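PDB 3VZI: crispr-associated protein Cas5, dvulg subtype from Xanthomonas oryzae pv. oryzae, which probably acts as a Cas5d endoribonuclease that cleaves CRISPR precursor RNA in the CRISPR-mediated immune system of the bacterium. Local coordinates for residues A81-A86 / V96-E101; F122-K127 / D132-H137; F205-R208 / L213-V216. All coordinates share one frame; numbering follows the deposited sequence.

Contact 1: A81-A86 / V96-E101; sequences ASISKA and VKYVEE
Tyr-98 reaches helix 80-88 because its CG lies anti to the carbonyl carbon and beside the backbone N (chi1 -75°). The CB bond of Tyr-98 already points toward the other helix, and this torsion extends the ring across the gap to Ser-82, Ile-83 and Ala-86. Ser-82 meets the far end of the ring with its CB, not with its hydroxyl. Ser-82 CB lies 3.6 Å from Tyr-98 OH and is also close to CZ and CE1. It comes in obliquely. The Ser-82 hydroxyl is engaged near its own helix start, where OG is hydrogen-bonded to Ser-79 N.

Ile-83 touches the part of the ring nearer the Tyr-98 backbone. Its CB bond points to one side, but the end of the chain swings closer, and Ile-83 CD1 stands 4.3 Å from Tyr-98 CD1. Ala-86 lies one turn on from Ser-82. Its CB sits at the ring edge, near the ring plane, 4.4 Å from Tyr-98 CE1. Ser-82 and Ile-83 thus approach obliquely, and Ala-86 meets the edge.

No hydrogen bond joins the two segments. The contact is apolar and small, burying 148 Å² in all. The axes of segments 81-86 and 96-101 come within 11.4 Å, a wide spacing that the tyrosine ring spans. Leu-78 also touches the ring, while Leu-95 and Glu-94 of helix 92-103 touch Ile-83 and Ala-86. These contacts extend the packing beyond the two segments.

The centre of the contact lies about 35 Å from the centre of the chain. The two segments run at 152°, roughly antiparallel. Only residues 89-91 separate helix 80-88 from helix 92-103, and together they form an antiparallel helical hairpin.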
ATOM      1  N   ALA A  81      -9.379  -8.090 -34.588  1.00 92.21           N
ATOM      2  CA  ALA A  81     -10.310  -8.405 -35.683  1.00 90.31           C
ATOM      3  C   ALA A  81     -11.729  -7.820 -35.539  1.00 86.06           C
ATOM      4  O   ALA A  81     -12.387  -7.549 -36.559  1.00 84.04           O
ATOM      5  CB  ALA A  81     -10.384  -9.913 -35.910  1.00 93.91           C
ATOM      6  N   SER A  82     -12.201  -7.636 -34.301  1.00 81.59           N
ATOM      7  CA  SER A  82     -13.576  -7.148 -34.072  1.00 78.07           C
ATOM      8  C   SER A  82     -13.691  -5.666 -34.459  1.00 71.98           C
ATOM      9  O   SER A  82     -14.661  -5.242 -35.099  1.00 69.13           O
ATOM     10  CB  SER A  82     -14.027  -7.345 -32.615  1.00 77.40           C
ATOM     11  OG  SER A  82     -13.106  -8.106 -31.873  1.00 80.00           O
ATOM     12  N   ILE A  83     -12.694  -4.896 -34.026  1.00 69.61           N
ATOM     13  CA  ILE A  83     -12.494  -3.529 -34.457  1.00 66.15           C
ATOM     14  C   ILE A  83     -12.437  -3.485 -35.989  1.00 66.34           C
ATOM     15  O   ILE A  83     -13.132  -2.685 -36.618  1.00 66.76           O
ATOM     16  CB  ILE A  83     -11.176  -2.947 -33.900  1.00 66.24           C
ATOM     17  CG1 ILE A  83     -11.002  -3.234 -32.401  1.00 70.47           C
ATOM     18  CG2 ILE A  83     -11.092  -1.464 -34.194  1.00 63.68           C
ATOM     19  CD1 ILE A  83     -11.805  -2.355 -31.457  1.00 70.01           C
ATOM     20  N   SER A  84     -11.617  -4.338 -36.593  1.00 65.83           N
ATOM     21  CA  SER A  84     -11.486  -4.314 -38.022  1.00 67.50           C
ATOM     22  C   SER A  84     -12.875  -4.470 -38.690  1.00 69.27           C
ATOM     23  O   SER A  84     -13.267  -3.673 -39.579  1.00 67.42           O
ATOM     24  CB  SER A  84     -10.527  -5.401 -38.472  1.00 71.48           C
ATOM     25  OG  SER A  84     -10.167  -5.192 -39.819  1.00 74.16           O
ATOM     26  N   LYS A  85     -13.622  -5.467 -38.212  1.00 69.92           N
ATOM     27  CA  LYS A  85     -14.921  -5.832 -38.765  1.00 69.66           C
ATOM     28  C   LYS A  85     -15.980  -4.767 -38.568  1.00 66.16           C
ATOM     29  O   LYS A  85     -16.815  -4.553 -39.461  1.00 67.66           O
ATOM     30  CB  LYS A  85     -15.418  -7.138 -38.160  1.00 72.74           C
ATOM     31  CG  LYS A  85     -15.163  -8.341 -39.032  1.00 79.41           C
ATOM     32  CD  LYS A  85     -16.055  -9.496 -38.609  1.00 84.69           C
ATOM     33  CE  LYS A  85     -16.598 -10.249 -39.814  1.00 89.54           C
ATOM     34  NZ  LYS A  85     -17.584 -11.254 -39.348  1.00 95.67           N
ATOM     35  N   ALA A  86     -15.966  -4.115 -37.407  1.00 62.85           N
ATOM     36  CA  ALA A  86     -16.987  -3.107 -37.111  1.00 60.01           C
ATOM     37  C   ALA A  86     -16.730  -1.830 -37.899  1.00 58.76           C
ATOM     38  O   ALA A  86     -17.685  -1.252 -38.435  1.00 60.63           O
ATOM     39  CB  ALA A  86     -17.142  -2.852 -35.619  1.00 58.05           C
ATOM     40  N   VAL A  96     -18.380   2.139 -30.067  1.00 66.97           N
ATOM     41  CA  VAL A  96     -18.561   2.898 -28.827  1.00 69.15           C
ATOM     42  C   VAL A  96     -18.694   1.926 -27.652  1.00 71.17           C
ATOM     43  O   VAL A  96     -18.096   2.135 -26.595  1.00 72.61           O
ATOM     44  CB  VAL A  96     -19.749   3.875 -28.912  1.00 71.03           C
ATOM     45  CG1 VAL A  96     -19.995   4.559 -27.575  1.00 73.84           C
ATOM     46  CG2 VAL A  96     -19.470   4.926 -29.977  1.00 71.87           C
ATOM     47  N   LYS A  97     -19.441   0.844 -27.871  1.00 70.10           N
ATOM     48  CA  LYS A  97     -19.556  -0.242 -26.908  1.00 69.86           C
ATOM     49  C   LYS A  97     -18.191  -0.850 -26.577  1.00 68.64           C
ATOM     50  O   LYS A  97     -17.936  -1.146 -25.428  1.00 71.79           O
ATOM     51  CB  LYS A  97     -20.504  -1.315 -27.449  1.00 70.97           C
ATOM     52  CG  LYS A  97     -21.328  -2.026 -26.387  1.00 76.03           C
ATOM     53  CD  LYS A  97     -22.597  -2.614 -26.978  1.00 78.61           C
ATOM     54  CE  LYS A  97     -23.406  -1.568 -27.750  1.00 77.88           C
ATOM     55  NZ  LYS A  97     -24.430  -2.188 -28.636  1.00 78.62           N
ATOM     56  N   TYR A  98     -17.321  -1.021 -27.579  1.00 67.91           N
ATOM     57  CA  TYR A  98     -15.966  -1.606 -27.391  1.00 68.53           C
ATOM     58  C   TYR A  98     -15.043  -0.694 -26.597  1.00 67.71           C
ATOM     59  O   TYR A  98     -14.201  -1.171 -25.830  1.00 67.36           O
ATOM     60  CB  TYR A  98     -15.290  -1.925 -28.737  1.00 69.21           C
ATOM     61  CG  TYR A  98     -15.833  -3.159 -29.448  1.00 72.68           C
ATOM     62  CD1 TYR A  98     -15.932  -3.202 -30.844  1.00 71.65           C
ATOM     63  CD2 TYR A  98     -16.250  -4.278 -28.727  1.00 76.78           C
ATOM     64  CE1 TYR A  98     -16.424  -4.321 -31.492  1.00 73.67           C
ATOM     65  CE2 TYR A  98     -16.751  -5.396 -29.367  1.00 78.89           C
ATOM     66  CZ  TYR A  98     -16.833  -5.410 -30.744  1.00 78.27           C
ATOM     67  OH  TYR A  98     -17.326  -6.531 -31.362  1.00 82.95           O
ATOM     68  N   VAL A  99     -15.203   0.615 -26.812  1.00 65.74           N
ATOM     69  CA  VAL A  99     -14.479   1.638 -26.071  1.00 66.62           C
ATOM     70  C   VAL A  99     -14.952   1.660 -24.606  1.00 69.86           C
ATOM     71  O   VAL A  99     -14.129   1.526 -23.684  1.00 70.98           O
ATOM     72  CB  VAL A  99     -14.593   3.028 -26.754  1.00 66.72           C
ATOM     73  CG1 VAL A  99     -14.152   4.174 -25.824  1.00 70.11           C
ATOM     74  CG2 VAL A  99     -13.788   3.050 -28.040  1.00 63.42           C
ATOM     75  N   GLU A 100     -16.265   1.785 -24.394  1.00 69.92           N
ATOM     76  CA  GLU A 100     -16.809   1.745 -23.037  1.00 74.90           C
ATOM     77  C   GLU A 100     -16.382   0.451 -22.335  1.00 76.59           C
ATOM     78  O   GLU A 100     -15.919   0.474 -21.173  1.00 78.35           O
ATOM     79  CB  GLU A 100     -18.326   1.923 -23.028  1.00 74.73           C
ATOM     80  CG  GLU A 100     -18.772   3.374 -23.153  1.00 78.29           C
ATOM     81  CD  GLU A 100     -20.085   3.554 -23.937  1.00 79.88           C
ATOM     82  OE1 GLU A 100     -20.424   2.710 -24.818  1.00 76.68           O
ATOM     83  OE2 GLU A 100     -20.787   4.563 -23.691  1.00 83.30           O
ATOM     84  N   GLU A 101     -16.479  -0.664 -23.063  1.00 74.82           N
ATOM     85  CA  GLU A 101     -16.103  -1.953 -22.501  1.00 79.32           C
ATOM     86  C   GLU A 101     -14.636  -2.048 -22.078  1.00 79.47           C
ATOM     87  O   GLU A 101     -14.336  -2.689 -21.060  1.00 81.16           O
ATOM     88  CB  GLU A 101     -16.443  -3.111 -23.433  1.00 81.08           C
ATOM     89  CG  GLU A 101     -16.925  -4.334 -22.662  1.00 90.24           C
ATOM     90  CD  GLU A 101     -16.456  -5.643 -23.260  1.00 94.58           C
ATOM     91  OE1 GLU A 101     -15.909  -6.491 -22.497  1.00 99.60           O
ATOM     92  OE2 GLU A 101     -16.633  -5.807 -24.491  1.00 92.73           O
TER

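Contact 2: F122-K127 / D132-H137; sequences FEMTDK and DNVGKH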
ATOM      1  N   PHE A 122       2.742   3.952  17.117  1.00 47.59           N
ATOM      2  CA  PHE A 122       1.867   5.132  17.171  1.00 50.19           C
ATOM      3  C   PHE A 122       2.294   6.122  18.222  1.00 53.10           C
ATOM      4  O   PHE A 122       2.934   5.752  19.215  1.00 56.04           O
ATOM      5  CB  PHE A 122       0.395   4.763  17.394  1.00 50.94           C
ATOM      6  CG  PHE A 122       0.129   3.986  18.665  1.00 52.07           C
ATOM      7  CD1 PHE A 122       0.131   2.589  18.654  1.00 48.09           C
ATOM      8  CD2 PHE A 122      -0.178   4.654  19.855  1.00 51.09           C
ATOM      9  CE1 PHE A 122      -0.144   1.882  19.806  1.00 48.64           C
ATOM     10  CE2 PHE A 122      -0.460   3.948  21.003  1.00 50.97           C
ATOM     11  CZ  PHE A 122      -0.435   2.563  20.982  1.00 51.12           C
ATOM     12  N   GLU A 123       1.933   7.378  17.993  1.00 55.19           N
ATOM     13  CA  GLU A 123       2.086   8.434  18.983  1.00 57.31           C
ATOM     14  C   GLU A 123       0.676   8.855  19.410  1.00 59.01           C
ATOM     15  O   GLU A 123      -0.239   8.897  18.573  1.00 57.35           O
ATOM     16  CB  GLU A 123       2.880   9.622  18.410  1.00 57.96           C
ATOM     17  CG  GLU A 123       4.372   9.345  18.201  1.00 62.03           C
ATOM     18  CD  GLU A 123       5.042  10.223  17.115  1.00 65.91           C
ATOM     19  OE1 GLU A 123       5.674   9.672  16.176  1.00 59.82           O
ATOM     20  OE2 GLU A 123       4.956  11.474  17.202  1.00 68.57           O
ATOM     21  N   MET A 124       0.508   9.125  20.710  1.00 58.70           N
ATOM     22  CA  MET A 124      -0.718   9.717  21.260  1.00 60.79           C
ATOM     23  C   MET A 124      -0.917  11.112  20.700  1.00 63.81           C
ATOM     24  O   MET A 124       0.043  11.875  20.613  1.00 63.82           O
ATOM     25  CB  MET A 124      -0.647   9.828  22.790  1.00 62.01           C
ATOM     26  CG  MET A 124      -0.455   8.515  23.528  1.00 61.22           C
ATOM     27  SD  MET A 124      -1.527   7.207  22.918  1.00 59.56           S
ATOM     28  CE  MET A 124      -3.113   7.835  23.464  1.00 59.90           C
ATOM     29  N   THR A 125      -2.160  11.439  20.341  1.00 66.22           N
ATOM     30  CA  THR A 125      -2.502  12.735  19.743  1.00 68.70           C
ATOM     31  C   THR A 125      -3.102  13.676  20.792  1.00 74.68           C
ATOM     32  O   THR A 125      -3.353  13.266  21.929  1.00 75.98           O
ATOM     33  CB  THR A 125      -3.473  12.588  18.543  1.00 66.22           C
ATOM     34  OG1 THR A 125      -4.800  12.304  19.006  1.00 66.33           O
ATOM     35  CG2 THR A 125      -3.024  11.479  17.613  1.00 63.34           C
ATOM     36  N   ASP A 126      -3.329  14.932  20.410  1.00 78.50           N
ATOM     37  CA  ASP A 126      -4.018  15.884  21.290  1.00 84.54           C
ATOM     38  C   ASP A 126      -5.524  15.555  21.448  1.00 84.10           C
ATOM     39  O   ASP A 126      -6.220  16.103  22.318  1.00 81.76           O
ATOM     40  CB  ASP A 126      -3.815  17.313  20.787  1.00 88.42           C
ATOM     41  CG  ASP A 126      -4.510  17.570  19.467  1.00 92.97           C
ATOM     42  OD1 ASP A 126      -4.336  18.687  18.931  1.00101.89           O
ATOM     43  OD2 ASP A 126      -5.232  16.675  18.964  1.00 89.50           O
ATOM     44  N   LYS A 127      -6.009  14.650  20.599  1.00 80.39           N
ATOM     45  CA  LYS A 127      -7.363  14.137  20.723  1.00 79.23           C
ATOM     46  C   LYS A 127      -7.506  13.038  21.787  1.00 77.34           C
ATOM     47  O   LYS A 127      -8.590  12.473  21.940  1.00 76.99           O
ATOM     48  CB  LYS A 127      -7.894  13.656  19.366  1.00 76.64           C
ATOM     49  CG  LYS A 127      -8.677  14.725  18.613  1.00 80.19           C
ATOM     50  CD  LYS A 127      -8.055  15.105  17.273  1.00 81.02           C
ATOM     51  CE  LYS A 127      -8.393  16.533  16.853  1.00 83.83           C
ATOM     52  NZ  LYS A 127      -9.660  17.042  17.456  1.00 86.83           N
ATOM     53  N   ASP A 132      -7.575   7.138  27.339  1.00 70.79           N
ATOM     54  CA  ASP A 132      -6.638   6.758  26.266  1.00 67.52           C
ATOM     55  C   ASP A 132      -5.188   6.717  26.719  1.00 66.19           C
ATOM     56  O   ASP A 132      -4.682   7.673  27.311  1.00 67.55           O
ATOM     57  CB  ASP A 132      -6.732   7.702  25.073  1.00 66.41           C
ATOM     58  CG  ASP A 132      -8.043   7.593  24.341  1.00 66.02           C
ATOM     59  OD1 ASP A 132      -8.671   8.657  24.139  1.00 67.28           O
ATOM     60  OD2 ASP A 132      -8.431   6.473  23.945  1.00 64.04           O
ATOM     61  N   ASN A 133      -4.527   5.595  26.444  1.00 62.44           N
ATOM     62  CA  ASN A 133      -3.093   5.478  26.678  1.00 59.67           C
ATOM     63  C   ASN A 133      -2.450   4.480  25.711  1.00 56.86           C
ATOM     64  O   ASN A 133      -3.149   3.802  24.971  1.00 56.36           O
ATOM     65  CB  ASN A 133      -2.758   5.214  28.158  1.00 57.81           C
ATOM     66  CG  ASN A 133      -3.267   3.874  28.661  1.00 59.24           C
ATOM     67  OD1 ASN A 133      -2.778   2.819  28.264  1.00 59.78           O
ATOM     68  ND2 ASN A 133      -4.216   3.909  29.583  1.00 59.65           N
ATOM     69  N   VAL A 134      -1.119   4.442  25.699  1.00 55.84           N
ATOM     70  CA  VAL A 134      -0.353   3.558  24.835  1.00 52.61           C
ATOM     71  C   VAL A 134      -0.663   2.087  25.134  1.00 53.11           C
ATOM     72  O   VAL A 134      -0.999   1.333  24.233  1.00 52.12           O
ATOM     73  CB  VAL A 134       1.150   3.841  24.968  1.00 51.25           C
ATOM     74  CG1 VAL A 134       1.964   2.738  24.314  1.00 49.83           C
ATOM     75  CG2 VAL A 134       1.481   5.199  24.368  1.00 51.43           C
ATOM     76  N   GLY A 135      -0.560   1.691  26.399  1.00 54.58           N
ATOM     77  CA  GLY A 135      -0.961   0.354  26.832  1.00 55.95           C
ATOM     78  C   GLY A 135      -2.305  -0.173  26.345  1.00 56.84           C
ATOM     79  O   GLY A 135      -2.379  -1.273  25.797  1.00 56.15           O
ATOM     80  N   LYS A 136      -3.366   0.597  26.560  1.00 60.69           N
ATOM     81  CA  LYS A 136      -4.699   0.225  26.079  1.00 61.97           C
ATOM     82  C   LYS A 136      -4.665  -0.004  24.571  1.00 60.24           C
ATOM     83  O   LYS A 136      -5.001  -1.089  24.097  1.00 62.24           O
ATOM     84  CB  LYS A 136      -5.728   1.302  26.441  1.00 64.12           C
ATOM     85  CG  LYS A 136      -7.140   1.069  25.914  1.00 66.86           C
ATOM     86  CD  LYS A 136      -8.050   2.252  26.254  1.00 70.33           C
ATOM     87  CE  LYS A 136      -9.264   2.348  25.333  1.00 71.26           C
ATOM     88  NZ  LYS A 136      -9.830   3.735  25.291  1.00 72.11           N
ATOM     89  N   HIS A 137      -4.211   1.007  23.837  1.00 56.69           N
ATOM     90  CA  HIS A 137      -4.290   1.015  22.379  1.00 54.69           C
ATOM     91  C   HIS A 137      -3.360   0.066  21.687  1.00 53.24           C
ATOM     92  O   HIS A 137      -3.693  -0.484  20.624  1.00 55.19           O
ATOM     93  CB  HIS A 137      -4.132   2.427  21.843  1.00 53.52           C
ATOM     94  CG  HIS A 137      -5.381   3.266  21.994  1.00 54.36           C
ATOM     95  ND1 HIS A 137      -6.502   3.040  21.269  1.00 53.91           N
ATOM     96  CD2 HIS A 137      -5.661   4.337  22.817  1.00 55.77           C
ATOM     97  CE1 HIS A 137      -7.444   3.916  21.616  1.00 55.28           C
ATOM     98  NE2 HIS A 137      -6.933   4.720  22.561  1.00 58.59           N
TER
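Asp-132 OD2 is gripped by two side chains of its own segment, while Asp-132 CB touches Met-124 across the contact. His-137 NE2 donates to OD2 at 2.7 Å in a nearly straight bond (166°). The oxygen lies close to the plane of the imidazole, but the histidine meets the carboxylate from above its plane. Lys-136 NZ adds a long, weak salt bridge to the same oxygen and also bonds Asp-131 O. Asn-133 is the N-cap of the helix, and its OD1 accepts from Lys-136 N at 2.9 Å.

Between the segments the contact is apolar. Met-124 is bent at both chi2 and chi3, which curls its end over the start of the helix. Its CE lies 4.0 Å from Asp-132 CB and equally near Asn-133 CA. Met-124 SD is 3.9 Å from Val-134 CG2. Phe-122 CG sits in the crowded position between the backbone N and the carbonyl carbon (chi1 59°), and the far end of the ring reaches the first helical turn. Phe-122 CZ meets Val-134 O at the ring edge and His-137 CB obliquely, 3.8 Å away.

The end of strand 114-124 thus packs against the N-terminus of helix 134-146. Strand 51-60 lies alongside: Ile-51 touches Phe-122 and His-137, and Trp-53 stacks edge-to-face with Phe-122. His-137 ND1 is hydrogen-bonded to His-46, just after helix 35-45.

Contact 3: F205-R208 / L213-V216; sequences FRAR and LVAV
Ala-207 and Val-214 form the close, buried part of this contact. Ala-207 CB lies 4.2 Å from Val-214 CG1, methyl against methyl. Val-214 CG1 is anti to its backbone N (chi1 172°), which carries that branch to the alanine. Beside this pair, Val-214 CA comes within 3.4 Å of Arg-208 O. The geometry is that of a CA-H...O contact, with 156° at the hydrogen. Both Val-214 methyls, CG1 and CG2, also stand 3.8 Å from Arg-208 O, on one side of it.

The other side is looser and wetter. Segments 205-208 and 213-215 run roughly antiparallel, at 152°, yet no direct hydrogen bond joins them here. Two waters stand between Arg-208 and Ala-215. One accepts from Arg-208 N in a long bond and donates to Ala-215 O at 3.0 Å. This water lies in the plane of the Phe-205 ring, at its edge. Beside it, Phe-205 CE1 lies 4.1 Å from Ala-215 O, obliquely. The ring also packs edge-to-face with His-192. The second water accepts from Ala-215 N at 2.9 Å and donates to Arg-208 O, though that last bond is modelled too short to be trusted. The CB of Arg-208 is directed away from the other strand, and its guanidinium forms a salt bridge with Glu-184.

Each strand has its regular partner on its far flank. Ala-207 makes backbone bonds to strand 184-194, and Val-214 and Val-216 make theirs to strand 51-60. The two sheets therefore approach along this seam without merging by direct bonds within these segments. The chemistry implies a water-mediated junction. A small apolar patch lies beside the water bridges, and the waters probably serve the amides and carbonyls of Arg-208 and Ala-215, the bond to Arg-208 O being doubtful.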
ATOM      1  N   PHE A 205       9.085  10.982  -1.196  1.00 47.91           N
ATOM      2  CA  PHE A 205      10.439  10.793  -0.771  1.00 44.48           C
ATOM      3  C   PHE A 205      11.152   9.866  -1.771  1.00 46.35           C
ATOM      4  O   PHE A 205      10.490   9.118  -2.534  1.00 44.19           O
ATOM      5  CB  PHE A 205      10.445  10.237   0.651  1.00 42.89           C
ATOM      6  CG  PHE A 205      10.186   8.739   0.758  1.00 41.28           C
ATOM      7  CD1 PHE A 205      11.218   7.859   1.153  1.00 40.39           C
ATOM      8  CD2 PHE A 205       8.920   8.210   0.548  1.00 38.03           C
ATOM      9  CE1 PHE A 205      10.989   6.483   1.308  1.00 38.46           C
ATOM     10  CE2 PHE A 205       8.694   6.842   0.692  1.00 38.27           C
ATOM     11  CZ  PHE A 205       9.732   5.966   1.057  1.00 36.54           C
ATOM     12  N   ARG A 206      12.493   9.931  -1.789  1.00 45.97           N
ATOM     13  CA  ARG A 206      13.286   8.993  -2.583  1.00 44.87           C
ATOM     14  C   ARG A 206      13.526   7.746  -1.760  1.00 41.78           C
ATOM     15  O   ARG A 206      14.181   7.801  -0.747  1.00 41.54           O
ATOM     16  CB  ARG A 206      14.609   9.615  -3.035  1.00 46.31           C
ATOM     17  CG  ARG A 206      15.283   8.815  -4.130  1.00 45.35           C
ATOM     18  CD  ARG A 206      15.978   9.728  -5.118  1.00 50.37           C
ATOM     19  NE  ARG A 206      16.509   8.969  -6.248  1.00 53.37           N
ATOM     20  CZ  ARG A 206      16.793   9.464  -7.458  1.00 56.35           C
ATOM     21  NH1 ARG A 206      17.261   8.639  -8.382  1.00 58.69           N
ATOM     22  NH2 ARG A 206      16.618  10.756  -7.767  1.00 55.38           N
ATOM     23  N   ALA A 207      12.985   6.622  -2.192  1.00 41.23           N
ATOM     24  CA  ALA A 207      13.084   5.399  -1.400  1.00 40.94           C
ATOM     25  C   ALA A 207      14.416   4.772  -1.732  1.00 44.79           C
ATOM     26  O   ALA A 207      14.817   4.793  -2.913  1.00 48.84           O
ATOM     27  CB  ALA A 207      11.932   4.447  -1.703  1.00 34.49           C
ATOM     28  N   ARG A 208      15.112   4.268  -0.703  1.00 45.11           N
ATOM     29  CA  ARG A 208      16.333   3.500  -0.883  1.00 48.26           C
ATOM     30  C   ARG A 208      16.202   2.192  -0.103  1.00 48.66           C
ATOM     31  O   ARG A 208      15.669   2.149   1.018  1.00 46.19           O
ATOM     32  CB  ARG A 208      17.590   4.287  -0.483  1.00 52.05           C
ATOM     33  CG  ARG A 208      18.869   3.445  -0.586  1.00 65.71           C
ATOM     34  CD  ARG A 208      20.147   4.201  -0.204  1.00 77.73           C
ATOM     35  NE  ARG A 208      20.123   4.617   1.202  1.00 86.15           N
ATOM     36  CZ  ARG A 208      20.980   4.217   2.145  1.00 93.85           C
ATOM     37  NH1 ARG A 208      21.997   3.401   1.848  1.00 93.94           N
ATOM     38  NH2 ARG A 208      20.825   4.658   3.398  1.00 90.51           N
ATOM     39  N   LEU A 213      15.451  -3.730   3.205  1.00 39.85           N
ATOM     40  CA  LEU A 213      14.953  -2.757   4.163  1.00 38.94           C
ATOM     41  C   LEU A 213      14.906  -1.394   3.524  1.00 40.21           C
ATOM     42  O   LEU A 213      15.873  -0.996   2.883  1.00 49.39           O
ATOM     43  CB  LEU A 213      15.863  -2.723   5.367  1.00 37.77           C
ATOM     44  CG  LEU A 213      15.345  -2.102   6.651  1.00 38.09           C
ATOM     45  CD1 LEU A 213      13.975  -2.668   7.054  1.00 36.61           C
ATOM     46  CD2 LEU A 213      16.398  -2.376   7.716  1.00 35.86           C
ATOM     47  N   VAL A 214      13.773  -0.713   3.662  1.00 36.72           N
ATOM     48  CA  VAL A 214      13.551   0.635   3.178  1.00 33.95           C
ATOM     49  C   VAL A 214      13.193   1.478   4.402  1.00 35.03           C
ATOM     50  O   VAL A 214      12.071   1.409   4.874  1.00 34.07           O
ATOM     51  CB  VAL A 214      12.360   0.670   2.160  1.00 33.40           C
ATOM     52  CG1 VAL A 214      11.962   2.089   1.755  1.00 29.61           C
ATOM     53  CG2 VAL A 214      12.658  -0.151   0.903  1.00 35.27           C
ATOM     54  N   ALA A 215      14.132   2.272   4.922  1.00 36.90           N
ATOM     55  CA  ALA A 215      13.832   3.218   6.020  1.00 37.78           C
ATOM     56  C   ALA A 215      12.787   4.229   5.560  1.00 37.63           C
ATOM     57  O   ALA A 215      12.882   4.705   4.463  1.00 40.25           O
ATOM     58  CB  ALA A 215      15.096   3.950   6.437  1.00 36.02           C
ATOM     59  N   VAL A 216      11.806   4.565   6.385  1.00 38.96           N
ATOM     60  CA  VAL A 216      10.806   5.581   6.002  1.00 42.10           C
ATOM     61  C   VAL A 216      11.009   6.874   6.802  1.00 45.63           C
ATOM     62  O   VAL A 216      10.851   6.867   8.019  1.00 49.24           O
ATOM     63  CB  VAL A 216       9.355   5.033   6.153  1.00 42.13           C
ATOM     64  CG1 VAL A 216       8.301   6.111   5.924  1.00 39.20           C
ATOM     65  CG2 VAL A 216       9.133   3.834   5.213  1.00 39.62           C
TER
HETATM   66  O   HOH W   1      14.610   5.622   2.235  1.00 54.64           O
HETATM   67  O   HOH W   2      16.448   2.996   3.264  1.00 58.00           O

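In the fold
The three contacts come one after another along the chain, and all belong to the Cas5 family region of the protein. Contact 1 belongs to an outlying helical hairpin. Its centre is about 56 Å from that of contact 2 and about 44 Å from that of contact 3. Contacts 1 and 2 lie on opposite sides of the chain's centre. Contacts 2 and 3 are closer, with centres about 26 Å and nearest atoms about 10 Å apart. Both reach the five-stranded antiparallel sheet, through strands 114-124 and 213-215, which each flank strand 51-60. The protein thus combines a sheet-based body with a projecting helical part.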